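Local coordinates for protelomerase (Agrobacterium tumefaciens, PDB 4F43), which resolves replicated chromosome ends into covalently closed DNA hairpins, generating and protecting the hairpin telomeres of a linear chromosome, at residues M108-I111 and A112-G116; D232-S235 and E236-L240; E270-Y273 and H274-P278. The protein carries 1 engineered substitution. All coordinates share one frame; numbering follows the deposited sequence. Where two conformers were deposited one is given.

Contact 1. Residues M108-I111 and A112-G116. With nucleotides of chain B.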
ATOM      1  N   MET A 108      -5.044  15.353  -7.006  1.00 21.30           N
ATOM      2  CA  MET A 108      -6.469  15.657  -6.902  0.57 21.69           C
ATOM      3  C   MET A 108      -7.099  15.852  -8.279  1.00 29.90           C
ATOM      4  O   MET A 108      -8.291  15.603  -8.475  1.00 36.77           O
ATOM      5  CB  MET A 108      -6.685  16.904  -6.043  0.57 17.58           C
ATOM      6  CG  MET A 108      -6.091  16.805  -4.645  0.57 17.36           C
ATOM      7  SD  MET A 108      -6.827  15.485  -3.664  0.57 46.08           S
ATOM      8  CE  MET A 108      -8.534  16.025  -3.596  0.57 24.58           C
ATOM      9  N   GLU A 109      -6.291  16.312  -9.230  1.00 28.48           N
ATOM     10  CA  GLU A 109      -6.751  16.464 -10.605  1.00 23.64           C
ATOM     11  C   GLU A 109      -7.058  15.092 -11.192  1.00 23.60           C
ATOM     12  O   GLU A 109      -8.102  14.894 -11.814  1.00 38.61           O
ATOM     13  CB  GLU A 109      -5.693  17.162 -11.458  1.00 36.00           C
ATOM     14  CG  GLU A 109      -6.031  17.213 -12.939  1.00 43.96           C
ATOM     15  CD  GLU A 109      -4.889  17.752 -13.776  1.00 61.90           C
ATOM     16  OE1 GLU A 109      -3.887  17.027 -13.955  1.00 68.35           O
ATOM     17  OE2 GLU A 109      -4.991  18.904 -14.251  1.00 64.58           O
ATOM     18  N   LYS A 110      -6.139  14.152 -10.987  1.00 21.84           N
ATOM     19  CA  LYS A 110      -6.319  12.781 -11.455  1.00 16.66           C
ATOM     20  C   LYS A 110      -7.569  12.159 -10.853  1.00 22.25           C
ATOM     21  O   LYS A 110      -8.378  11.551 -11.563  1.00 30.80           O
ATOM     22  CB  LYS A 110      -5.101  11.927 -11.102  1.00 19.18           C
ATOM     23  CG  LYS A 110      -3.872  12.213 -11.943  1.00 31.23           C
ATOM     24  CD  LYS A 110      -2.669  11.458 -11.412  1.00 31.70           C
ATOM     25  CE  LYS A 110      -1.449  11.686 -12.280  1.00 30.10           C
ATOM     26  NZ  LYS A 110      -0.210  11.201 -11.614  1.00 30.65           N
ATOM     27  N   ILE A 111      -7.717  12.313  -9.540  1.00 23.52           N
ATOM     28  CA  ILE A 111      -8.900  11.809  -8.851  1.00 25.09           C
ATOM     29  C   ILE A 111     -10.173  12.411  -9.449  1.00 21.51           C
ATOM     30  O   ILE A 111     -11.156  11.704  -9.691  1.00 14.28           O
ATOM     31  CB  ILE A 111      -8.839  12.113  -7.344  1.00 19.86           C
ATOM     32  CG1 ILE A 111      -7.625  11.428  -6.716  1.00 10.68           C
ATOM     33  CG2 ILE A 111     -10.124  11.674  -6.651  1.00  9.36           C
ATOM     34  CD1 ILE A 111      -7.301  11.923  -5.322  1.00 20.68           C
ATOM     35  N   ALA A 112     -10.134  13.716  -9.704  1.00 25.66           N
ATOM     36  CA  ALA A 112     -11.266  14.419 -10.299  1.00 29.49           C
ATOM     37  C   ALA A 112     -11.624  13.854 -11.670  1.00 33.45           C
ATOM     38  O   ALA A 112     -12.800  13.671 -11.986  1.00 31.44           O
ATOM     39  CB  ALA A 112     -10.972  15.902 -10.401  1.00 32.25           C
ATOM     40  N   ASN A 113     -10.605  13.582 -12.481  1.00 32.92           N
ATOM     41  CA  ASN A 113     -10.818  12.980 -13.793  1.00 16.71           C
ATOM     42  C   ASN A 113     -11.420  11.586 -13.684  1.00 20.63           C
ATOM     43  O   ASN A 113     -12.285  11.211 -14.475  1.00 22.63           O
ATOM     44  CB  ASN A 113      -9.508  12.911 -14.580  1.00 23.44           C
ATOM     45  CG  ASN A 113      -8.966  14.281 -14.934  1.00 31.44           C
ATOM     46  OD1 ASN A 113      -7.810  14.595 -14.647  1.00 33.62           O
ATOM     47  ND2 ASN A 113      -9.799  15.104 -15.563  1.00 25.39           N
ATOM     48  N   LYS A 114     -10.957  10.824 -12.699  1.00 28.79           N
ATOM     49  CA  LYS A 114     -11.452   9.467 -12.486  1.00 26.20           C
ATOM     50  C   LYS A 114     -12.895   9.456 -12.000  1.00 23.36           C
ATOM     51  O   LYS A 114     -13.641   8.510 -12.263  1.00 23.23           O
ATOM     52  CB  LYS A 114     -10.563   8.720 -11.488  1.00 38.97           C
ATOM     53  CG  LYS A 114      -9.833   7.520 -12.078  1.00 49.72           C
ATOM     54  CD  LYS A 114      -8.341   7.784 -12.235  1.00 59.31           C
ATOM     55  CE  LYS A 114      -8.055   8.813 -13.321  1.00 62.86           C
ATOM     56  NZ  LYS A 114      -6.595   9.057 -13.472  1.00 60.25           N
ATOM     57  N   HIS A 115     -13.285  10.506 -11.285  1.00 25.80           N
ATOM     58  CA  HIS A 115     -14.640  10.596 -10.752  1.00 19.69           C
ATOM     59  C   HIS A 115     -15.673  10.980 -11.811  1.00 21.04           C
ATOM     60  O   HIS A 115     -16.869  10.741 -11.637  1.00 15.16           O
ATOM     61  CB  HIS A 115     -14.685  11.581  -9.583  1.00 20.08           C
ATOM     62  CG  HIS A 115     -14.267  10.984  -8.277  1.00 25.24           C
ATOM     63  ND1 HIS A 115     -15.062  11.026  -7.154  1.00 21.75           N
ATOM     64  CD2 HIS A 115     -13.142  10.324  -7.918  1.00 26.31           C
ATOM     65  CE1 HIS A 115     -14.441  10.425  -6.155  1.00 25.93           C
ATOM     66  NE2 HIS A 115     -13.274   9.988  -6.593  1.00 25.73           N
ATOM     67  N   GLY A 116     -15.209  11.571 -12.905  1.00 26.18           N
ATOM     68  CA  GLY A 116     -16.094  11.980 -13.980  1.00 20.60           C
ATOM     69  C   GLY A 116     -16.168  10.957 -15.097  1.00 27.02           C
ATOM     70  O   GLY A 116     -16.883  11.145 -16.081  1.00 29.47           O
TER
ATOM     71  P    DT B  12      -0.681   7.616 -10.854  1.00 29.24           P
ATOM     72  OP1  DT B  12      -1.734   7.277 -11.838  1.00 37.47           O
ATOM     73  OP2  DT B  12      -0.343   9.034 -10.597  1.00 27.66           O
ATOM     74  O5'  DT B  12      -1.051   6.937  -9.454  1.00 27.57           O
ATOM     75  C5'  DT B  12      -1.264   5.532  -9.399  1.00 27.78           C
ATOM     76  C4'  DT B  12      -1.346   5.046  -7.962  1.00 27.64           C
ATOM     77  O4'  DT B  12      -0.123   5.395  -7.264  1.00 27.14           O
ATOM     78  C3'  DT B  12      -2.480   5.638  -7.127  1.00 27.83           C
ATOM     79  O3'  DT B  12      -2.994   4.615  -6.283  1.00 28.22           O
ATOM     80  C2'  DT B  12      -1.778   6.718  -6.317  1.00 27.33           C
ATOM     81  C1'  DT B  12      -0.482   5.978  -6.029  1.00 27.06           C
ATOM     82  N1   DT B  12       0.648   6.811  -5.525  1.00 27.47           N
ATOM     83  C2   DT B  12       1.139   6.513  -4.280  1.00 28.78           C
ATOM     84  O2   DT B  12       0.695   5.618  -3.583  1.00 27.05           O
ATOM     85  N3   DT B  12       2.174   7.305  -3.874  1.00 26.55           N
ATOM     86  C4   DT B  12       2.769   8.343  -4.557  1.00 26.45           C
ATOM     87  O4   DT B  12       3.703   8.982  -4.077  1.00 26.50           O
ATOM     88  C5   DT B  12       2.210   8.606  -5.860  1.00 26.47           C
ATOM     89  C7   DT B  12       2.766   9.711  -6.707  1.00 26.57           C
ATOM     90  C6   DT B  12       1.189   7.837  -6.276  1.00 26.58           C
TER
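Ile111 and His115, one turn apart, run side by side and point the same way off the helix, with the CG2 branch of Ile111 set against CD2 of the imidazole at 3.5 Å. CG2 gets there because it is the methyl that stands anti to the backbone N, while CG1 lies beside that N (chi1 -61°) and turns its chain elsewhere. CD2 also comes within 3.0 Å of the Ile111 carbonyl O. NE2 of the ring is hydrogen-bonded to the backbone O of Leu302, which restrains the turn of the ring; Ile111 itself leans on Ser303 of the same loop.

Lys110 and Lys114 behave quite differently from each other. Lys110 is fully extended beyond CG and carries its ammonium out to the DNA, where NZ bonds OP2 of DT12 of chain B; the modelled separation is too short to be trusted as a length. Lys114 is bent at chi2 and chi3 (108° and -69°) and folds back along the helix. Its CE rests 3.3 Å from the carbonyl O of Lys110, and Lys114 NZ ends 4.0 Å from Lys110 CB. The ammonium groups, Lys110 NZ and Lys114 NZ, stay 7.0 Å apart. Under all this, the amide N atoms of Ala112, Asn113, Lys114 and His115 each bond the carbonyl four residues earlier. These are the last turns of the alpha-helix 97-115, a surface helix with one side pressed on a loop and a lysine reaching a DNA phosphate.

Contact 2. Residues D232-S235 and E236-L240; sequences DFSS and ETRLL. With nucleotides of chain B.
Phe233 and Arg238 meet five residues apart on the alpha-helix 230-248, an aromatic edge against a guanidinium face beside a DNA phosphate. The two planes stand 85° apart, with CE2 of Phe233 3.8 Å from NH2 of Arg238. On the opposite face of the guanidinium lies C2' of DT23 of chain B, so the flat group is held between protein ring and deoxyribose. Its edge is left for the phosphate: Arg238 NH2 donates to OP2 of DT23 of chain B at 3.0 Å, with the N-H pointing almost straight at the oxygen (175°). Bends at chi2 and chi3, both 68°, curl the arginine back toward Phe233 to reach this place. Ser234 OG also sits at the guanidinium edge, but its bond goes to Ile230 O. NH1, buried here, has no partner in the model.

Phe233 packs on Pro155 and Thr160 of helix 155-161, and its CE1 lies 4.1 Å from CB of Thr237. Glu236 turns to helix 220-225 instead; its CB lies 3.1 Å from Asp232 O, and the side chain touches Gln221, Leu224 and Trp225.

Glu236, Thr237 and Arg238 keep the regular backbone bonds to the preceding turn. The helix then kinks, and a water bridges the break, donating to Ser234 O at 2.6 Å and accepting from Leu239 N at 3.2 Å.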
ATOM      1  N   ASP A 232      11.798  -6.053   1.615  1.00 60.50           N
ATOM      2  CA  ASP A 232      11.956  -7.500   1.542  1.00 62.69           C
ATOM      3  C   ASP A 232      10.779  -8.126   0.809  1.00 52.23           C
ATOM      4  O   ASP A 232      10.966  -8.927  -0.105  1.00 43.54           O
ATOM      5  CB  ASP A 232      12.074  -8.102   2.942  1.00 65.30           C
ATOM      6  CG  ASP A 232      13.409  -7.805   3.595  1.00 62.94           C
ATOM      7  OD1 ASP A 232      14.423  -7.735   2.870  1.00 64.59           O
ATOM      8  OD2 ASP A 232      13.443  -7.639   4.832  1.00 56.63           O
ATOM      9  N   PHE A 233       9.571  -7.749   1.213  1.00 44.47           N
ATOM     10  CA  PHE A 233       8.352  -8.237   0.579  1.00 44.63           C
ATOM     11  C   PHE A 233       8.319  -7.888  -0.906  1.00 46.41           C
ATOM     12  O   PHE A 233       7.906  -8.701  -1.737  1.00 46.80           O
ATOM     13  CB  PHE A 233       7.121  -7.660   1.281  1.00 38.68           C
ATOM     14  CG  PHE A 233       5.833  -7.921   0.554  1.00 35.73           C
ATOM     15  CD1 PHE A 233       5.221  -9.160   0.626  1.00 31.09           C
ATOM     16  CD2 PHE A 233       5.231  -6.924  -0.197  1.00 35.98           C
ATOM     17  CE1 PHE A 233       4.038  -9.402  -0.044  1.00 29.72           C
ATOM     18  CE2 PHE A 233       4.046  -7.162  -0.867  1.00 33.68           C
ATOM     19  CZ  PHE A 233       3.449  -8.401  -0.788  1.00 31.95           C
ATOM     20  N   SER A 234       8.753  -6.673  -1.229  1.00 41.47           N
ATOM     21  CA  SER A 234       8.809  -6.224  -2.613  1.00 26.77           C
ATOM     22  C   SER A 234       9.727  -7.117  -3.440  1.00 29.50           C
ATOM     23  O   SER A 234       9.284  -7.765  -4.389  1.00 27.07           O
ATOM     24  CB  SER A 234       9.278  -4.769  -2.693  1.00 17.44           C
ATOM     25  OG  SER A 234       8.332  -3.893  -2.100  1.00 14.09           O
ATOM     26  N   SER A 235      11.002  -7.162  -3.060  1.00 34.77           N
ATOM     27  CA  SER A 235      11.993  -7.944  -3.797  1.00 47.52           C
ATOM     28  C   SER A 235      11.652  -9.433  -3.848  1.00 49.61           C
ATOM     29  O   SER A 235      12.027 -10.132  -4.789  1.00 55.30           O
ATOM     30  CB  SER A 235      13.386  -7.745  -3.193  1.00 54.39           C
ATOM     31  OG  SER A 235      13.782  -6.384  -3.257  1.00 59.22           O
ATOM     32  N   GLU A 236      10.932  -9.909  -2.836  1.00 45.39           N
ATOM     33  CA  GLU A 236      10.575 -11.321  -2.739  1.00 48.04           C
ATOM     34  C   GLU A 236       9.387 -11.701  -3.621  1.00 45.56           C
ATOM     35  O   GLU A 236       9.411 -12.734  -4.291  1.00 44.28           O
ATOM     36  CB  GLU A 236      10.263 -11.691  -1.286  1.00 59.27           C
ATOM     37  CG  GLU A 236       9.775 -13.117  -1.083  1.00 74.57           C
ATOM     38  CD  GLU A 236      10.907 -14.096  -0.845  1.00 83.76           C
ATOM     39  OE1 GLU A 236      11.146 -14.449   0.330  1.00 83.01           O
ATOM     40  OE2 GLU A 236      11.556 -14.513  -1.827  1.00 88.63           O
ATOM     41  N   THR A 237       8.354 -10.863  -3.627  1.00 43.18           N
ATOM     42  CA  THR A 237       7.066 -11.276  -4.180  1.00 35.49           C
ATOM     43  C   THR A 237       6.501 -10.386  -5.297  1.00 29.33           C
ATOM     44  O   THR A 237       5.763 -10.874  -6.152  1.00 25.36           O
ATOM     45  CB  THR A 237       6.016 -11.416  -3.048  1.00 33.39           C
ATOM     46  OG1 THR A 237       6.580 -12.168  -1.967  1.00 32.72           O
ATOM     47  CG2 THR A 237       4.758 -12.119  -3.541  1.00 25.07           C
ATOM     48  N   ARG A 238       6.863  -9.103  -5.299  1.00 27.78           N
ATOM     49  CA  ARG A 238       6.211  -8.104  -6.161  1.00 29.25           C
ATOM     50  C   ARG A 238       5.958  -8.525  -7.614  1.00 38.83           C
ATOM     51  O   ARG A 238       4.818  -8.509  -8.078  1.00 46.97           O
ATOM     52  CB  ARG A 238       6.976  -6.778  -6.145  1.00 31.10           C
ATOM     53  CG  ARG A 238       6.239  -5.639  -6.833  1.00 33.12           C
ATOM     54  CD  ARG A 238       4.993  -5.255  -6.053  1.00 35.92           C
ATOM     55  NE  ARG A 238       5.327  -4.637  -4.773  1.00 29.48           N
ATOM     56  CZ  ARG A 238       4.461  -4.444  -3.784  1.00 29.69           C
ATOM     57  NH1 ARG A 238       3.198  -4.829  -3.920  1.00 35.19           N
ATOM     58  NH2 ARG A 238       4.857  -3.872  -2.656  1.00 37.22           N
ATOM     59  N   LEU A 239       7.019  -8.898  -8.322  1.00 37.15           N
ATOM     60  CA  LEU A 239       6.908  -9.244  -9.739  1.00 38.58           C
ATOM     61  C   LEU A 239       6.104 -10.522  -9.975  1.00 36.39           C
ATOM     62  O   LEU A 239       5.338 -10.612 -10.937  1.00 36.83           O
ATOM     63  CB  LEU A 239       8.293  -9.360 -10.386  1.00 41.51           C
ATOM     64  CG  LEU A 239       9.043  -8.061 -10.702  1.00 35.51           C
ATOM     65  CD1 LEU A 239       8.124  -7.057 -11.386  1.00 28.96           C
ATOM     66  CD2 LEU A 239       9.683  -7.456  -9.459  1.00 37.69           C
ATOM     67  N   LEU A 240       6.283 -11.506  -9.099  1.00 41.31           N
ATOM     68  CA  LEU A 240       5.563 -12.771  -9.204  1.00 51.80           C
ATOM     69  C   LEU A 240       4.064 -12.556  -9.018  1.00 56.18           C
ATOM     70  O   LEU A 240       3.248 -13.061  -9.793  1.00 71.86           O
ATOM     71  CB  LEU A 240       6.087 -13.768  -8.169  1.00 54.60           C
ATOM     72  CG  LEU A 240       5.505 -15.181  -8.218  1.00 53.16           C
ATOM     73  CD1 LEU A 240       5.817 -15.840  -9.552  1.00 53.32           C
ATOM     74  CD2 LEU A 240       6.037 -16.021  -7.066  1.00 48.93           C
TER
ATOM     75  P    DT B  23       1.633  -2.962  -0.378  1.00 23.63           P
ATOM     76  OP1  DT B  23       0.463  -3.806  -0.049  1.00 41.29           O
ATOM     77  OP2  DT B  23       2.995  -3.533  -0.315  1.00 25.83           O
ATOM     78  O5'  DT B  23       1.423  -2.353  -1.842  1.00 23.10           O
ATOM     79  C5'  DT B  23       0.172  -1.780  -2.202  1.00 22.77           C
ATOM     80  C4'  DT B  23       0.234  -1.179  -3.595  1.00 24.15           C
ATOM     81  O4'  DT B  23       1.313  -0.209  -3.650  1.00 22.88           O
ATOM     82  C3'  DT B  23       0.510  -2.170  -4.724  1.00 22.71           C
ATOM     83  O3'  DT B  23      -0.313  -1.862  -5.846  1.00 22.77           O
ATOM     84  C2'  DT B  23       1.981  -1.943  -5.042  1.00 23.01           C
ATOM     85  C1'  DT B  23       2.060  -0.439  -4.826  1.00 23.11           C
ATOM     86  N1   DT B  23       3.443   0.092  -4.655  1.00 23.70           N
ATOM     87  C2   DT B  23       3.931   0.957  -5.605  1.00 28.17           C
ATOM     88  O2   DT B  23       3.290   1.308  -6.577  1.00 32.56           O
ATOM     89  N3   DT B  23       5.204   1.400  -5.374  1.00 25.08           N
ATOM     90  C4   DT B  23       6.028   1.077  -4.315  1.00 31.55           C
ATOM     91  O4   DT B  23       7.162   1.540  -4.212  1.00 28.46           O
ATOM     92  C5   DT B  23       5.457   0.166  -3.353  1.00 31.78           C
ATOM     93  C7   DT B  23       6.249  -0.267  -2.155  1.00 25.59           C
ATOM     94  C6   DT B  23       4.210  -0.277  -3.568  1.00 24.14           C
TER
HETATM   95  O   HOH W   1       9.626  -9.243  -6.462  1.00 17.06           O

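Contact 3. Residues E270-Y273 and H274-P278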
ATOM      1  N   GLU A 270     -16.420  -1.212  -3.462  1.00 16.19           N
ATOM      2  CA  GLU A 270     -17.631  -1.016  -4.254  1.00 19.85           C
ATOM      3  C   GLU A 270     -18.689  -2.082  -3.972  1.00 15.22           C
ATOM      4  O   GLU A 270     -19.858  -1.766  -3.737  1.00 13.34           O
ATOM      5  CB  GLU A 270     -17.284  -1.013  -5.744  1.00 20.82           C
ATOM      6  CG  GLU A 270     -18.359  -0.422  -6.639  1.00 29.95           C
ATOM      7  CD  GLU A 270     -18.314   1.094  -6.677  1.00 39.44           C
ATOM      8  OE1 GLU A 270     -17.464   1.684  -5.978  1.00 37.93           O
ATOM      9  OE2 GLU A 270     -19.123   1.697  -7.413  1.00 55.71           O
ATOM     10  N   VAL A 271     -18.270  -3.344  -3.995  1.00 24.45           N
ATOM     11  CA  VAL A 271     -19.188  -4.462  -3.798  1.00 28.57           C
ATOM     12  C   VAL A 271     -19.743  -4.518  -2.375  1.00 26.40           C
ATOM     13  O   VAL A 271     -20.952  -4.668  -2.182  1.00 28.93           O
ATOM     14  CB  VAL A 271     -18.528  -5.810  -4.155  1.00 30.11           C
ATOM     15  CG1 VAL A 271     -19.425  -6.969  -3.747  1.00 24.13           C
ATOM     16  CG2 VAL A 271     -18.220  -5.870  -5.643  1.00 30.07           C
ATOM     17  N   ALA A 272     -18.867  -4.390  -1.381  1.00 22.13           N
ATOM     18  CA  ALA A 272     -19.316  -4.452   0.007  1.00 15.04           C
ATOM     19  C   ALA A 272     -20.204  -3.264   0.366  1.00 18.73           C
ATOM     20  O   ALA A 272     -21.071  -3.374   1.234  1.00 26.09           O
ATOM     21  CB  ALA A 272     -18.142  -4.558   0.954  1.00 17.71           C
ATOM     22  N   TYR A 273     -19.989  -2.131  -0.298  1.00 24.39           N
ATOM     23  CA  TYR A 273     -20.922  -1.019  -0.161  1.00 20.32           C
ATOM     24  C   TYR A 273     -22.244  -1.381  -0.827  1.00 31.10           C
ATOM     25  O   TYR A 273     -23.317  -1.067  -0.316  1.00 32.85           O
ATOM     26  CB  TYR A 273     -20.367   0.266  -0.778  1.00 11.23           C
ATOM     27  CG  TYR A 273     -21.377   1.393  -0.793  1.00 14.52           C
ATOM     28  CD1 TYR A 273     -21.579   2.184   0.330  1.00 18.03           C
ATOM     29  CD2 TYR A 273     -22.136   1.657  -1.927  1.00 18.04           C
ATOM     30  CE1 TYR A 273     -22.508   3.210   0.323  1.00 20.33           C
ATOM     31  CE2 TYR A 273     -23.064   2.678  -1.944  1.00 16.55           C
ATOM     32  CZ  TYR A 273     -23.245   3.452  -0.817  1.00 17.19           C
ATOM     33  OH  TYR A 273     -24.169   4.473  -0.832  1.00 16.10           O
ATOM     34  N   HIS A 274     -22.154  -2.044  -1.975  1.00 29.15           N
ATOM     35  CA  HIS A 274     -23.340  -2.419  -2.739  1.00 30.09           C
ATOM     36  C   HIS A 274     -24.209  -3.428  -1.989  1.00 31.46           C
ATOM     37  O   HIS A 274     -25.413  -3.516  -2.226  1.00 32.99           O
ATOM     38  CB  HIS A 274     -22.928  -2.995  -4.095  1.00 45.89           C
ATOM     39  CG  HIS A 274     -24.078  -3.254  -5.018  1.00 55.78           C
ATOM     40  ND1 HIS A 274     -24.827  -4.410  -4.970  1.00 62.34           N
ATOM     41  CD2 HIS A 274     -24.601  -2.508  -6.020  1.00 57.03           C
ATOM     42  CE1 HIS A 274     -25.766  -4.363  -5.899  1.00 60.86           C
ATOM     43  NE2 HIS A 274     -25.650  -3.220  -6.550  1.00 59.63           N
ATOM     44  N   ASN A 275     -23.598  -4.183  -1.082  1.00 32.41           N
ATOM     45  CA  ASN A 275     -24.316  -5.243  -0.376  1.00 24.45           C
ATOM     46  C   ASN A 275     -24.660  -4.963   1.089  1.00 23.75           C
ATOM     47  O   ASN A 275     -25.766  -5.269   1.536  1.00 30.53           O
ATOM     48  CB  ASN A 275     -23.554  -6.568  -0.477  1.00 29.73           C
ATOM     49  CG  ASN A 275     -23.610  -7.170  -1.868  1.00 41.52           C
ATOM     50  OD1 ASN A 275     -23.749  -6.456  -2.861  1.00 53.31           O
ATOM     51  ND2 ASN A 275     -23.509  -8.493  -1.945  1.00 43.91           N
ATOM     52  N   PHE A 276     -23.722  -4.389   1.836  1.00 23.89           N
ATOM     53  CA  PHE A 276     -23.858  -4.330   3.291  1.00 22.51           C
ATOM     54  C   PHE A 276     -24.123  -2.943   3.874  1.00 30.98           C
ATOM     55  O   PHE A 276     -24.418  -2.819   5.061  1.00 44.25           O
ATOM     56  CB  PHE A 276     -22.616  -4.927   3.960  1.00 21.22           C
ATOM     57  CG  PHE A 276     -22.283  -6.312   3.492  1.00 29.49           C
ATOM     58  CD1 PHE A 276     -22.912  -7.413   4.046  1.00 40.72           C
ATOM     59  CD2 PHE A 276     -21.336  -6.514   2.504  1.00 35.50           C
ATOM     60  CE1 PHE A 276     -22.606  -8.690   3.620  1.00 48.59           C
ATOM     61  CE2 PHE A 276     -21.025  -7.788   2.072  1.00 42.37           C
ATOM     62  CZ  PHE A 276     -21.661  -8.877   2.631  1.00 48.88           C
ATOM     63  N   ALA A 277     -24.022  -1.909   3.045  1.00 25.33           N
ATOM     64  CA  ALA A 277     -24.100  -0.534   3.535  1.00 27.57           C
ATOM     65  C   ALA A 277     -25.454  -0.162   4.140  1.00 32.62           C
ATOM     66  O   ALA A 277     -26.488  -0.271   3.477  1.00 38.48           O
ATOM     67  CB  ALA A 277     -23.731   0.441   2.434  1.00 29.09           C
ATOM     68  N   PRO A 278     -25.442   0.276   5.410  1.00 35.63           N
ATOM     69  CA  PRO A 278     -26.612   0.793   6.128  1.00 41.79           C
ATOM     70  C   PRO A 278     -27.217   2.010   5.425  1.00 58.29           C
ATOM     71  O   PRO A 278     -26.534   2.651   4.626  1.00 56.03           O
ATOM     72  CB  PRO A 278     -26.029   1.199   7.486  1.00 36.26           C
ATOM     73  CG  PRO A 278     -24.844   0.314   7.661  1.00 38.64           C
ATOM     74  CD  PRO A 278     -24.259   0.190   6.285  1.00 34.07           C
TER
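Phe276 N donates to Ala272 O at 2.9 Å, and its N-H...O angle of 158° is straighter than those of the other two backbone bonds here. His274 N makes the equivalent bond to Glu270 O, while the one from Asn275 N to Val271 O is weak, bent to 124°. A side-chain bond joins neighbours along the chain: His274 ND1 donates to Asn275 OD1 at 3.1 Å, and the oxygen lies within the imidazole plane. That bond steadies both flat groups. It also gives Asn275 OD1 a donor, whereas Val271 O, 3.4 Å from that OD1, is an acceptor and cannot bond it.

Packing follows the same one-turn spacing. Tyr273 has CG anti to its own amide N (chi1 173°), which swings the phenol along the helix to meet the methyl of Ala277. CB of Ala277 comes 3.5 Å from Tyr273 CD1 and is nearer still to the tyrosine's own carbonyl, 3.2 Å from Tyr273 O. Phe276 turns an edge, not a face, to the preceding turn: its CD2 is 4.1 Å from Ala272 CB, and Ala272 CA lies in the ring plane. One face of the phenyl is covered toward its rim by CB of Asn275.

Around this part of helix 263-276, Tyr273 and Phe276 touch helix 283-291: Tyr273 at Lys283, Tyr286 and Phe287, Phe276 at Tyr286. Val271 and Ala272 are buried against Leu203, in the loop after strand 198-201. His274 packs on Glu311 and Asp312 of helix 310-316 and on Leu309, just before that helix, which also touches Glu270.

Overall arrangement
All three contacts are encounters about one turn apart within a single helix, each on a different one: 97-115, 230-248 and 263-276. Contact 1 is a surface contact with no buried residue; contacts 2 and 3 are partly buried. Contacts 1 and 2 lie on opposite sides of the chain's centre, about 30 Å apart between centres, yet both spend a basic side chain on the DNA, an extended lysine in one and a curled, sandwiched arginine in the other. Contact 3, whose nearest atom is about 12 Å from the nucleic acid, instead packs Tyr273 and Phe276 on alanines one turn on or back, and those rings then touch helix 283-291. Contacts 2 and 3 both belong to the telomere resolvase catalytic domain.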